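Local coordinates for protein sortase (Actinomyces oris, PDB 2XWG) that probably acts, through the sortase domain described here, as a class C transpeptidase in fimbrial assembly, and binds calcium ions, at residues A60-Y65 with L137-P142; H94-D99 with V174-Q179; T209-T214 with S220-V225. All coordinates share one frame; numbering follows the deposited sequence.

Interaction 1 of 3, residues A60-Y65 with L137-P142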
ATOM      1  N   ALA A  60     -12.494 -13.689  -0.256  1.00 52.25           N
ATOM      2  CA  ALA A  60     -12.611 -14.337   1.052  1.00 51.65           C
ATOM      3  C   ALA A  60     -11.257 -14.858   1.512  1.00 52.73           C
ATOM      4  O   ALA A  60     -10.939 -14.819   2.699  1.00 58.84           O
ATOM      5  CB  ALA A  60     -13.625 -15.469   1.011  1.00 54.12           C
ATOM      6  N   SER A  61     -10.461 -15.347   0.567  1.00 42.97           N
ATOM      7  CA  SER A  61      -9.115 -15.788   0.875  1.00 42.36           C
ATOM      8  C   SER A  61      -8.238 -14.595   1.275  1.00 46.39           C
ATOM      9  O   SER A  61      -7.453 -14.678   2.231  1.00 47.21           O
ATOM     10  CB  SER A  61      -8.509 -16.517  -0.317  1.00 40.60           C
ATOM     11  OG  SER A  61      -7.168 -16.872  -0.035  1.00 46.99           O
ATOM     12  N   ALA A  62      -8.370 -13.489   0.546  1.00 45.63           N
ATOM     13  CA  ALA A  62      -7.675 -12.265   0.905  1.00 46.66           C
ATOM     14  C   ALA A  62      -8.019 -11.900   2.342  1.00 51.84           C
ATOM     15  O   ALA A  62      -7.131 -11.593   3.140  1.00 49.88           O
ATOM     16  CB  ALA A  62      -8.057 -11.133  -0.025  1.00 40.37           C
ATOM     17  N   GLU A  63      -9.305 -11.941   2.681  1.00 64.06           N
ATOM     18  CA  GLU A  63      -9.723 -11.519   4.019  1.00 69.66           C
ATOM     19  C   GLU A  63      -9.237 -12.515   5.077  1.00 70.54           C
ATOM     20  O   GLU A  63      -8.885 -12.138   6.200  1.00 66.90           O
ATOM     21  CB  GLU A  63     -11.239 -11.313   4.091  1.00 72.96           C
ATOM     22  CG  GLU A  63     -11.820 -10.629   2.843  1.00 77.61           C
ATOM     23  CD  GLU A  63     -13.009  -9.719   3.141  1.00 87.93           C
ATOM     24  OE1 GLU A  63     -13.045  -9.138   4.259  1.00 90.61           O
ATOM     25  OE2 GLU A  63     -13.898  -9.584   2.255  1.00 82.33           O
ATOM     26  N   THR A  64      -9.206 -13.791   4.719  1.00 58.09           N
ATOM     27  CA  THR A  64      -8.600 -14.767   5.608  1.00 61.03           C
ATOM     28  C   THR A  64      -7.128 -14.414   5.819  1.00 59.93           C
ATOM     29  O   THR A  64      -6.690 -14.324   6.963  1.00 65.13           O
ATOM     30  CB  THR A  64      -8.784 -16.211   5.102  1.00 64.45           C
ATOM     31  OG1 THR A  64     -10.168 -16.574   5.221  1.00 62.65           O
ATOM     32  CG2 THR A  64      -7.931 -17.181   5.913  1.00 62.11           C
ATOM     33  N   TYR A  65      -6.386 -14.168   4.734  1.00 51.76           N
ATOM     34  CA  TYR A  65      -4.984 -13.729   4.842  1.00 49.67           C
ATOM     35  C   TYR A  65      -4.784 -12.598   5.863  1.00 52.76           C
ATOM     36  O   TYR A  65      -3.946 -12.695   6.770  1.00 49.48           O
ATOM     37  CB  TYR A  65      -4.404 -13.296   3.485  1.00 46.67           C
ATOM     38  CG  TYR A  65      -2.927 -12.892   3.547  1.00 43.59           C
ATOM     39  CD1 TYR A  65      -2.541 -11.612   3.928  1.00 38.43           C
ATOM     40  CD2 TYR A  65      -1.923 -13.804   3.233  1.00 43.15           C
ATOM     41  CE1 TYR A  65      -1.190 -11.250   3.994  1.00 39.90           C
ATOM     42  CE2 TYR A  65      -0.580 -13.452   3.290  1.00 37.31           C
ATOM     43  CZ  TYR A  65      -0.216 -12.182   3.670  1.00 39.66           C
ATOM     44  OH  TYR A  65       1.126 -11.859   3.734  1.00 37.35           O
ATOM     45  N   LEU A 137      -3.387  -6.986   2.873  1.00 33.33           N
ATOM     46  CA  LEU A 137      -3.750  -6.849   1.469  1.00 30.68           C
ATOM     47  C   LEU A 137      -4.783  -5.740   1.320  1.00 30.54           C
ATOM     48  O   LEU A 137      -5.596  -5.537   2.212  1.00 36.25           O
ATOM     49  CB  LEU A 137      -4.315  -8.180   0.959  1.00 32.01           C
ATOM     50  CG  LEU A 137      -3.361  -9.370   1.070  1.00 30.67           C
ATOM     51  CD1 LEU A 137      -4.026 -10.643   0.601  1.00 35.03           C
ATOM     52  CD2 LEU A 137      -2.080  -9.114   0.296  1.00 25.84           C
ATOM     53  N   PRO A 138      -4.769  -5.016   0.191  1.00 31.22           N
ATOM     54  CA  PRO A 138      -5.700  -3.886   0.036  1.00 31.64           C
ATOM     55  C   PRO A 138      -7.131  -4.300  -0.336  1.00 38.24           C
ATOM     56  O   PRO A 138      -7.587  -4.013  -1.456  1.00 36.27           O
ATOM     57  CB  PRO A 138      -5.085  -3.088  -1.115  1.00 28.14           C
ATOM     58  CG  PRO A 138      -4.354  -4.099  -1.927  1.00 23.27           C
ATOM     59  CD  PRO A 138      -3.856  -5.147  -0.961  1.00 30.41           C
ATOM     60  N   VAL A 139      -7.826  -4.961   0.586  1.00 40.04           N
ATOM     61  CA  VAL A 139      -9.226  -5.332   0.385  1.00 39.16           C
ATOM     62  C   VAL A 139     -10.050  -4.738   1.516  1.00 41.60           C
ATOM     63  O   VAL A 139     -11.223  -5.082   1.698  1.00 45.72           O
ATOM     64  CB  VAL A 139      -9.429  -6.868   0.354  1.00 40.75           C
ATOM     65  CG1 VAL A 139      -9.031  -7.466  -1.003  1.00 35.05           C
ATOM     66  CG2 VAL A 139      -8.657  -7.524   1.495  1.00 41.01           C
ATOM     67  N   GLY A 140      -9.445  -3.832   2.274  1.00 31.47           N
ATOM     68  CA  GLY A 140     -10.171  -3.166   3.334  1.00 35.70           C
ATOM     69  C   GLY A 140     -10.689  -4.126   4.396  1.00 41.84           C
ATOM     70  O   GLY A 140     -10.294  -5.292   4.452  1.00 41.22           O
ATOM     71  N   GLY A 141     -11.577  -3.639   5.254  1.00 43.21           N
ATOM     72  CA  GLY A 141     -12.116  -4.480   6.299  1.00 46.67           C
ATOM     73  C   GLY A 141     -11.473  -4.126   7.618  1.00 55.18           C
ATOM     74  O   GLY A 141     -10.586  -3.278   7.657  1.00 56.71           O
ATOM     75  N   PRO A 142     -11.891  -4.794   8.702  1.00 57.12           N
ATOM     76  CA  PRO A 142     -11.570  -4.336  10.056  1.00 56.12           C
ATOM     77  C   PRO A 142     -10.252  -4.913  10.565  1.00 55.67           C
ATOM     78  O   PRO A 142      -9.889  -6.032  10.198  1.00 54.66           O
ATOM     79  CB  PRO A 142     -12.735  -4.890  10.863  1.00 64.13           C
ATOM     80  CG  PRO A 142     -13.182  -6.170  10.076  1.00 59.78           C
ATOM     81  CD  PRO A 142     -12.541  -6.116   8.713  1.00 54.41           C
TER
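On the helix whose Ala-62 and Tyr-65 pack against Leu-137 and Val-139, two donors of Thr-64 grip one carbonyl oxygen, Ala-60 O. Thr-64 N gives the regular helical bond at 2.9 Å to Ala-60 O. Thr-64 OG1 adds a second at 3.2 Å to Ala-60 O, with the hydroxyl tilted 31° from the carbonyl plane. The two donors reach this oxygen from opposite faces of its plane. The contact itself is apolar, and no hydrogen bond joins the two segments. Tyr-65 and Leu-137 cross at about a right angle. The closest pair is Tyr-65 CD1 and Leu-137 CG, 3.7 Å apart. The leucine meets the ring obliquely. Leu-137 CD1 also lies 3.9 Å from Tyr-65 CB, so the root of the tyrosine is packed too. Tyr-65 carries CG anti to the backbone N (chi1 -177°), which brings CD1 of the ring up to Leu-137 CG. Ala-62 turns its methyl toward the loop. Ala-62 CB sits 3.9 Å from Val-139 CG1, with CG2 almost as near, so the methyl meets both branches of the valine. Ala-62 CA is also 4.0 Å from Leu-137 CD1. Between Leu-137 and Val-139 the loop makes an inverse gamma turn centred on Pro-138, with Val-139 N to Leu-137 O at 2.8 Å. At Gly-141 a side chain would press on the carbonyl oxygen of Gly-140. The loop is tied to the same helix by Leu-137 N to Asn-66 OD1, and to the sheet by Gly-141 N to Asp-206 OD2. Helix 55-68 thus lies against the connection between strands 129-131 and 144-149, while Tyr-92 of helix 87-93 touches both Tyr-65 and Leu-137.

Interaction 2 of 3, residues H94-D99 with V174-Q179. With CA (calcium ion), chain G.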
ATOM      1  N   HIS A  94       0.261 -15.809  -3.926  1.00 51.20           N
ATOM      2  CA  HIS A  94      -0.943 -16.484  -4.380  1.00 54.99           C
ATOM      3  C   HIS A  94      -2.184 -15.676  -4.026  1.00 52.71           C
ATOM      4  O   HIS A  94      -3.244 -15.896  -4.588  1.00 53.35           O
ATOM      5  CB  HIS A  94      -1.055 -17.890  -3.782  1.00 58.28           C
ATOM      6  CG  HIS A  94      -0.392 -18.952  -4.598  1.00 61.28           C
ATOM      7  ND1 HIS A  94       0.778 -19.572  -4.206  1.00 64.85           N
ATOM      8  CD2 HIS A  94      -0.736 -19.512  -5.780  1.00 62.75           C
ATOM      9  CE1 HIS A  94       1.126 -20.466  -5.113  1.00 69.82           C
ATOM     10  NE2 HIS A  94       0.224 -20.451  -6.080  1.00 73.49           N
ATOM     11  N   GLU A  95      -2.065 -14.739  -3.096  1.00 38.54           N
ATOM     12  CA  GLU A  95      -3.224 -13.930  -2.759  1.00 37.95           C
ATOM     13  C   GLU A  95      -3.454 -12.874  -3.825  1.00 35.73           C
ATOM     14  O   GLU A  95      -2.511 -12.375  -4.427  1.00 35.67           O
ATOM     15  CB  GLU A  95      -3.067 -13.306  -1.384  1.00 35.15           C
ATOM     16  CG  GLU A  95      -2.896 -14.341  -0.289  1.00 40.27           C
ATOM     17  CD  GLU A  95      -4.165 -15.145  -0.053  1.00 45.60           C
ATOM     18  OE1 GLU A  95      -5.233 -14.752  -0.580  1.00 43.60           O
ATOM     19  OE2 GLU A  95      -4.098 -16.161   0.673  1.00 46.03           O
ATOM     20  N   MET A  96      -4.715 -12.563  -4.078  1.00 41.12           N
ATOM     21  CA  MET A  96      -5.083 -11.545  -5.048  1.00 40.14           C
ATOM     22  C   MET A  96      -4.337 -11.679  -6.377  1.00 44.37           C
ATOM     23  O   MET A  96      -3.770 -10.695  -6.864  1.00 40.19           O
ATOM     24  CB  MET A  96      -4.845 -10.171  -4.437  1.00 36.57           C
ATOM     25  CG  MET A  96      -5.518 -10.001  -3.099  1.00 32.82           C
ATOM     26  SD  MET A  96      -5.485  -8.301  -2.503  1.00 40.07           S
ATOM     27  CE  MET A  96      -6.754  -7.543  -3.515  1.00 34.39           C
ATOM     28  N   ASP A  97      -4.352 -12.884  -6.959  1.00 39.33           N
ATOM     29  CA  ASP A  97      -3.530 -13.193  -8.132  1.00 43.46           C
ATOM     30  C   ASP A  97      -4.317 -13.537  -9.416  1.00 49.68           C
ATOM     31  O   ASP A  97      -3.759 -14.090 -10.376  1.00 45.28           O
ATOM     32  CB  ASP A  97      -2.490 -14.291  -7.811  1.00 45.04           C
ATOM     33  CG  ASP A  97      -3.076 -15.722  -7.842  1.00 51.26           C
ATOM     34  OD1 ASP A  97      -4.224 -15.951  -7.372  1.00 49.46           O
ATOM     35  OD2 ASP A  97      -2.366 -16.629  -8.343  1.00 52.25           O
ATOM     36  N   ILE A  98      -5.599 -13.195  -9.442  1.00 46.35           N
ATOM     37  CA  ILE A  98      -6.394 -13.390 -10.649  1.00 48.48           C
ATOM     38  C   ILE A  98      -5.793 -12.656 -11.846  1.00 51.52           C
ATOM     39  O   ILE A  98      -5.596 -13.249 -12.903  1.00 53.73           O
ATOM     40  CB  ILE A  98      -7.821 -12.875 -10.486  1.00 52.92           C
ATOM     41  CG1 ILE A  98      -8.489 -13.489  -9.262  1.00 55.68           C
ATOM     42  CG2 ILE A  98      -8.622 -13.194 -11.729  1.00 56.49           C
ATOM     43  CD1 ILE A  98      -9.869 -12.887  -8.966  1.00 58.68           C
ATOM     44  N   ASP A  99      -5.538 -11.356 -11.679  1.00 54.01           N
ATOM     45  CA  ASP A  99      -4.870 -10.533 -12.694  1.00 51.53           C
ATOM     46  C   ASP A  99      -3.440 -10.249 -12.258  1.00 52.03           C
ATOM     47  O   ASP A  99      -3.064 -10.469 -11.096  1.00 51.41           O
ATOM     48  CB  ASP A  99      -5.584  -9.191 -12.883  1.00 54.98           C
ATOM     49  CG  ASP A  99      -7.010  -9.340 -13.383  1.00 63.37           C
ATOM     50  OD1 ASP A  99      -7.222 -10.118 -14.349  1.00 65.35           O
ATOM     51  OD2 ASP A  99      -7.915  -8.671 -12.809  1.00 59.46           O
ATOM     52  N   VAL A 174      -9.280   2.820  -3.452  1.00 34.08           N
ATOM     53  CA  VAL A 174      -8.536   1.621  -3.797  1.00 34.63           C
ATOM     54  C   VAL A 174      -9.504   0.551  -4.344  1.00 38.35           C
ATOM     55  O   VAL A 174     -10.275  -0.020  -3.577  1.00 43.35           O
ATOM     56  CB  VAL A 174      -7.792   1.095  -2.570  1.00 32.73           C
ATOM     57  CG1 VAL A 174      -6.993  -0.156  -2.915  1.00 32.92           C
ATOM     58  CG2 VAL A 174      -6.883   2.185  -2.010  1.00 31.89           C
ATOM     59  N   SER A 175      -9.480   0.307  -5.656  1.00 24.03           N
ATOM     60  CA  SER A 175     -10.312  -0.738  -6.276  1.00 31.49           C
ATOM     61  C   SER A 175      -9.608  -2.087  -6.445  1.00 29.27           C
ATOM     62  O   SER A 175      -8.479  -2.150  -6.923  1.00 29.24           O
ATOM     63  CB  SER A 175     -10.832  -0.276  -7.631  1.00 26.45           C
ATOM     64  OG  SER A 175     -11.690   0.832  -7.446  1.00 32.37           O
ATOM     65  N   SER A 176     -10.277  -3.162  -6.042  1.00 31.42           N
ATOM     66  CA  SER A 176      -9.773  -4.516  -6.262  1.00 32.67           C
ATOM     67  C   SER A 176     -10.899  -5.513  -6.091  1.00 36.99           C
ATOM     68  O   SER A 176     -11.847  -5.261  -5.351  1.00 36.13           O
ATOM     69  CB  SER A 176      -8.671  -4.867  -5.268  1.00 34.11           C
ATOM     70  OG  SER A 176      -9.215  -4.982  -3.964  1.00 35.83           O
ATOM     71  N   LEU A 177     -10.791  -6.651  -6.776  1.00 38.36           N
ATOM     72  CA  LEU A 177     -11.777  -7.714  -6.647  1.00 34.75           C
ATOM     73  C   LEU A 177     -13.222  -7.172  -6.650  1.00 38.63           C
ATOM     74  O   LEU A 177     -13.987  -7.392  -5.716  1.00 39.34           O
ATOM     75  CB  LEU A 177     -11.492  -8.524  -5.382  1.00 38.48           C
ATOM     76  CG  LEU A 177     -10.400  -9.601  -5.450  1.00 37.67           C
ATOM     77  CD1 LEU A 177      -9.509  -9.449  -6.665  1.00 37.36           C
ATOM     78  CD2 LEU A 177      -9.581  -9.599  -4.180  1.00 40.17           C
ATOM     79  N   GLY A 178     -13.574  -6.442  -7.701  1.00 36.57           N
ATOM     80  CA  GLY A 178     -14.934  -5.979  -7.903  1.00 30.74           C
ATOM     81  C   GLY A 178     -15.464  -4.936  -6.951  1.00 41.76           C
ATOM     82  O   GLY A 178     -16.669  -4.676  -6.925  1.00 44.85           O
ATOM     83  N   GLN A 179     -14.583  -4.305  -6.183  1.00 46.12           N
ATOM     84  CA  GLN A 179     -15.056  -3.442  -5.115  1.00 46.10           C
ATOM     85  C   GLN A 179     -14.174  -2.214  -4.878  1.00 44.92           C
ATOM     86  O   GLN A 179     -12.962  -2.338  -4.793  1.00 44.99           O
ATOM     87  CB  GLN A 179     -15.146  -4.275  -3.853  1.00 50.44           C
ATOM     88  CG  GLN A 179     -15.979  -3.661  -2.771  1.00 58.79           C
ATOM     89  CD  GLN A 179     -16.408  -4.697  -1.763  1.00 69.00           C
ATOM     90  OE1 GLN A 179     -16.833  -5.809  -2.138  1.00 65.29           O
ATOM     91  NE2 GLN A 179     -16.280  -4.360  -0.472  1.00 65.59           N
TER
HETATM   92 CA    CA G1287      -5.724 -16.835  -5.073  1.00 72.51          CA
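Met-96 and Ile-98 each meet Leu-177, which sits in a type I' beta turn from Ser-176 to Gln-179. This tight turn joins strands 171-176 and 179-191 as a beta hairpin, closed by Gln-179 N to Ser-176 O at 3.0 Å. The methionine and leucine side chains slant across each other. Met-96 is bent at its last torsion (chi3 76°), and its terminal methyl does the touching. Met-96 CE lies 3.6 Å from Leu-177 CD2. Met-96 CE also lies 3.7 Å from Ser-176 CB. The hydroxyl Ser-176 OG is taken up by Pro-138 O. Leu-177 splits its two methyls between the partners. While CD2 faces the methionine, Leu-177 CD1 is 4.2 Å from Ile-98 CD1, a looser touch, at the solvent-exposed Ile-98. Arg-59 of helix 55-68 also packs on Leu-177, and its NH1 bonds to Ser-176 O. The loop that offers Met-96 and Ile-98 is pinned by calcium, which Glu-58 also binds. His-94 O lies 2.7 Å from the ion and Asp-97 OD1 2.9 Å from it, with Met-96 on the arc between these two ligands.

Interaction 3 of 3, residues T209-T214 with S220-V225; sequences TLITCT and SHRLLV
The Arg-222 guanidinium has the sulfur of Cys-213 over one face. Cys-213 SG stands 3.4 Å above the guanidinium plane of Arg-222, displaced from the centre of the group toward its edge, and is nearest to Arg-222 NH1 at 3.5 Å. The arginine chain bends at its second torsion (chi2 -51°), which turns one face of the group to the sulfur. At the rim, NH1 bonds to His-221 O from above that carbonyl plane, and NE forms a salt bridge with Asp-76. The imidazole of His-221 has Thr-214 O at its edge, near the ring plane. A leucine in place of Arg-222 would probably leave Asp-76 without its charged mate and Cys-213 SG without the flat group against it. The two strands form an antiparallel beta hairpin of the sortase fold. Cys-213 is the predicted acyl-thioester residue, and Arg-222 probably corresponds to the arginine that sortases place beside it. They form a non-hydrogen-bonded pair, as do Ile-211 and Leu-224. Leu-210 with Val-225, Thr-212 with Leu-223 and Thr-214 with His-221 are the hydrogen-bonded pairs; Thr-212 N to Leu-223 O is 3.1 Å. Near the turn, Ser-220 and His-221 both face Thr-214, a classic beta bulge. His-221 N there gives a 2.7 Å bond to Thr-214 O, while the return bond from Thr-214 N is weak. On the face of Cys-213, Ile-211 and Leu-224 lie side by side, pointing the same way. On the other face, Thr-212 CG2 touches Leu-223 CB at 3.9 Å, and Thr-212 OG1 bonds to Thr-152 OG1 and Gly-150 O.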
ATOM      1  N   THR A 209      -2.029   3.289   4.329  1.00 32.10           N
ATOM      2  CA  THR A 209      -0.978   4.299   4.275  1.00 34.02           C
ATOM      3  C   THR A 209      -0.226   4.305   2.938  1.00 33.96           C
ATOM      4  O   THR A 209       0.288   3.269   2.491  1.00 33.33           O
ATOM      5  CB  THR A 209       0.046   4.098   5.396  1.00 37.67           C
ATOM      6  OG1 THR A 209      -0.628   4.136   6.658  1.00 44.47           O
ATOM      7  CG2 THR A 209       1.096   5.199   5.366  1.00 33.74           C
ATOM      8  N   LEU A 210      -0.175   5.478   2.312  1.00 30.61           N
ATOM      9  CA  LEU A 210       0.663   5.718   1.155  1.00 27.04           C
ATOM     10  C   LEU A 210       2.041   6.197   1.617  1.00 31.02           C
ATOM     11  O   LEU A 210       2.163   7.243   2.255  1.00 35.11           O
ATOM     12  CB  LEU A 210       0.011   6.788   0.290  1.00 25.79           C
ATOM     13  CG  LEU A 210      -1.488   6.574   0.054  1.00 25.83           C
ATOM     14  CD1 LEU A 210      -2.074   7.702  -0.757  1.00 23.20           C
ATOM     15  CD2 LEU A 210      -1.760   5.247  -0.648  1.00 22.02           C
ATOM     16  N   ILE A 211       3.097   5.462   1.303  1.00 27.51           N
ATOM     17  CA  ILE A 211       4.405   5.919   1.734  1.00 29.37           C
ATOM     18  C   ILE A 211       5.332   6.215   0.571  1.00 31.62           C
ATOM     19  O   ILE A 211       5.399   5.449  -0.366  1.00 29.86           O
ATOM     20  CB  ILE A 211       5.062   4.895   2.650  1.00 33.00           C
ATOM     21  CG1 ILE A 211       6.433   5.390   3.112  1.00 35.56           C
ATOM     22  CG2 ILE A 211       5.202   3.572   1.945  1.00 28.75           C
ATOM     23  CD1 ILE A 211       7.058   4.510   4.185  1.00 32.62           C
ATOM     24  N   THR A 212       6.043   7.338   0.634  1.00 34.80           N
ATOM     25  CA  THR A 212       7.054   7.659  -0.364  1.00 29.05           C
ATOM     26  C   THR A 212       8.326   8.188   0.306  1.00 34.51           C
ATOM     27  O   THR A 212       8.382   8.347   1.530  1.00 36.46           O
ATOM     28  CB  THR A 212       6.533   8.696  -1.342  1.00 26.46           C
ATOM     29  OG1 THR A 212       7.485   8.883  -2.387  1.00 28.46           O
ATOM     30  CG2 THR A 212       6.343   9.985  -0.648  1.00 31.14           C
ATOM     31  N   CYS A 213       9.363   8.442  -0.484  1.00 36.47           N
ATOM     32  CA  CYS A 213      10.577   9.034   0.050  1.00 37.04           C
ATOM     33  C   CYS A 213      10.501  10.538   0.015  1.00 38.36           C
ATOM     34  O   CYS A 213       9.773  11.110  -0.799  1.00 41.52           O
ATOM     35  CB  CYS A 213      11.771   8.565  -0.745  1.00 35.88           C
ATOM     36  SG  CYS A 213      12.056   6.866  -0.415  1.00 43.65           S
ATOM     37  N   THR A 214      11.247  11.180   0.906  1.00 35.01           N
ATOM     38  CA  THR A 214      11.244  12.637   1.011  1.00 34.51           C
ATOM     39  C   THR A 214      12.479  13.107   1.763  1.00 38.25           C
ATOM     40  O   THR A 214      12.989  12.388   2.630  1.00 38.42           O
ATOM     41  CB  THR A 214       9.981  13.148   1.716  1.00 38.50           C
ATOM     42  OG1 THR A 214       9.679  14.475   1.262  1.00 43.53           O
ATOM     43  CG2 THR A 214      10.160  13.137   3.225  1.00 35.74           C
ATOM     44  N   SER A 220      16.049  11.345   2.646  1.00 35.20           N
ATOM     45  CA  SER A 220      16.607  11.142   3.970  1.00 41.30           C
ATOM     46  C   SER A 220      15.512  10.647   4.891  1.00 39.60           C
ATOM     47  O   SER A 220      15.791  10.037   5.919  1.00 42.83           O
ATOM     48  CB  SER A 220      17.165  12.458   4.522  1.00 42.64           C
ATOM     49  OG  SER A 220      16.085  13.300   4.888  1.00 40.97           O
ATOM     50  N   HIS A 221      14.263  10.915   4.524  1.00 44.31           N
ATOM     51  CA  HIS A 221      13.109  10.489   5.328  1.00 43.20           C
ATOM     52  C   HIS A 221      12.024   9.730   4.525  1.00 37.25           C
ATOM     53  O   HIS A 221      12.271   9.277   3.414  1.00 37.03           O
ATOM     54  CB  HIS A 221      12.494  11.689   6.045  1.00 42.48           C
ATOM     55  CG  HIS A 221      13.403  12.319   7.055  1.00 52.74           C
ATOM     56  ND1 HIS A 221      14.375  13.237   6.712  1.00 55.05           N
ATOM     57  CD2 HIS A 221      13.486  12.171   8.401  1.00 54.05           C
ATOM     58  CE1 HIS A 221      15.014  13.628   7.803  1.00 51.76           C
ATOM     59  NE2 HIS A 221      14.498  12.991   8.840  1.00 53.64           N
ATOM     60  N   ARG A 222      10.836   9.587   5.121  1.00 35.15           N
ATOM     61  CA  ARG A 222       9.675   8.975   4.483  1.00 30.45           C
ATOM     62  C   ARG A 222       8.440   9.796   4.754  1.00 31.87           C
ATOM     63  O   ARG A 222       8.203  10.177   5.881  1.00 37.08           O
ATOM     64  CB  ARG A 222       9.411   7.595   5.059  1.00 31.41           C
ATOM     65  CG  ARG A 222      10.552   6.651   4.925  1.00 33.78           C
ATOM     66  CD  ARG A 222      11.053   6.598   3.518  1.00 26.85           C
ATOM     67  NE  ARG A 222      12.152   5.644   3.440  1.00 31.16           N
ATOM     68  CZ  ARG A 222      13.384   5.952   3.058  1.00 33.13           C
ATOM     69  NH1 ARG A 222      13.679   7.205   2.718  1.00 34.54           N
ATOM     70  NH2 ARG A 222      14.319   5.007   3.005  1.00 32.93           N
ATOM     71  N   LEU A 223       7.628  10.045   3.736  1.00 34.52           N
ATOM     72  CA  LEU A 223       6.366  10.732   3.956  1.00 34.43           C
ATOM     73  C   LEU A 223       5.228   9.703   4.031  1.00 36.25           C
ATOM     74  O   LEU A 223       5.078   8.881   3.136  1.00 38.22           O
ATOM     75  CB  LEU A 223       6.136  11.754   2.852  1.00 30.25           C
ATOM     76  CG  LEU A 223       4.699  12.226   2.718  1.00 35.38           C
ATOM     77  CD1 LEU A 223       4.404  13.175   3.852  1.00 37.88           C
ATOM     78  CD2 LEU A 223       4.490  12.922   1.378  1.00 33.57           C
ATOM     79  N   LEU A 224       4.454   9.726   5.116  1.00 41.27           N
ATOM     80  CA  LEU A 224       3.395   8.745   5.351  1.00 33.95           C
ATOM     81  C   LEU A 224       2.082   9.453   5.373  1.00 37.54           C
ATOM     82  O   LEU A 224       1.823  10.224   6.280  1.00 48.82           O
ATOM     83  CB  LEU A 224       3.541   8.034   6.697  1.00 31.25           C
ATOM     84  CG  LEU A 224       4.827   7.343   7.178  1.00 37.81           C
ATOM     85  CD1 LEU A 224       4.486   6.131   8.012  1.00 38.47           C
ATOM     86  CD2 LEU A 224       5.743   6.917   6.076  1.00 37.78           C
ATOM     87  N   VAL A 225       1.244   9.181   4.383  1.00 38.58           N
ATOM     88  CA  VAL A 225      -0.103   9.702   4.341  1.00 37.43           C
ATOM     89  C   VAL A 225      -1.038   8.547   4.669  1.00 40.60           C
ATOM     90  O   VAL A 225      -1.048   7.533   3.973  1.00 40.22           O
ATOM     91  CB  VAL A 225      -0.429  10.258   2.948  1.00 39.52           C
ATOM     92  CG1 VAL A 225      -1.947  10.441   2.764  1.00 38.51           C
ATOM     93  CG2 VAL A 225       0.324  11.560   2.696  1.00 36.73           C
TER

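Overall arrangement
From the N terminus, the chain first lays down helix 55-68, which supplies the first half of interaction 1. The loop 94-99 follows and opens interaction 2 before interaction 1 has closed. Interaction 1 closes at 137-142, and interaction 2 at 174-179, so the two cross. They also touch: Ser-61 OG meets Glu-95 OE1, and Val-139 packs on Met-96. Together they tie helix 55-68 and loop 94-99 to the connection between strands 129-131 and 144-149 and to the hairpin of strands 171-176 and 179-191. Interaction 3 comes later, in series, and closes a short hairpin. It lies on the opposite side of the chain's centre, its own centre about 24 Å from those of the other two, in the sheet interaction 2 reaches.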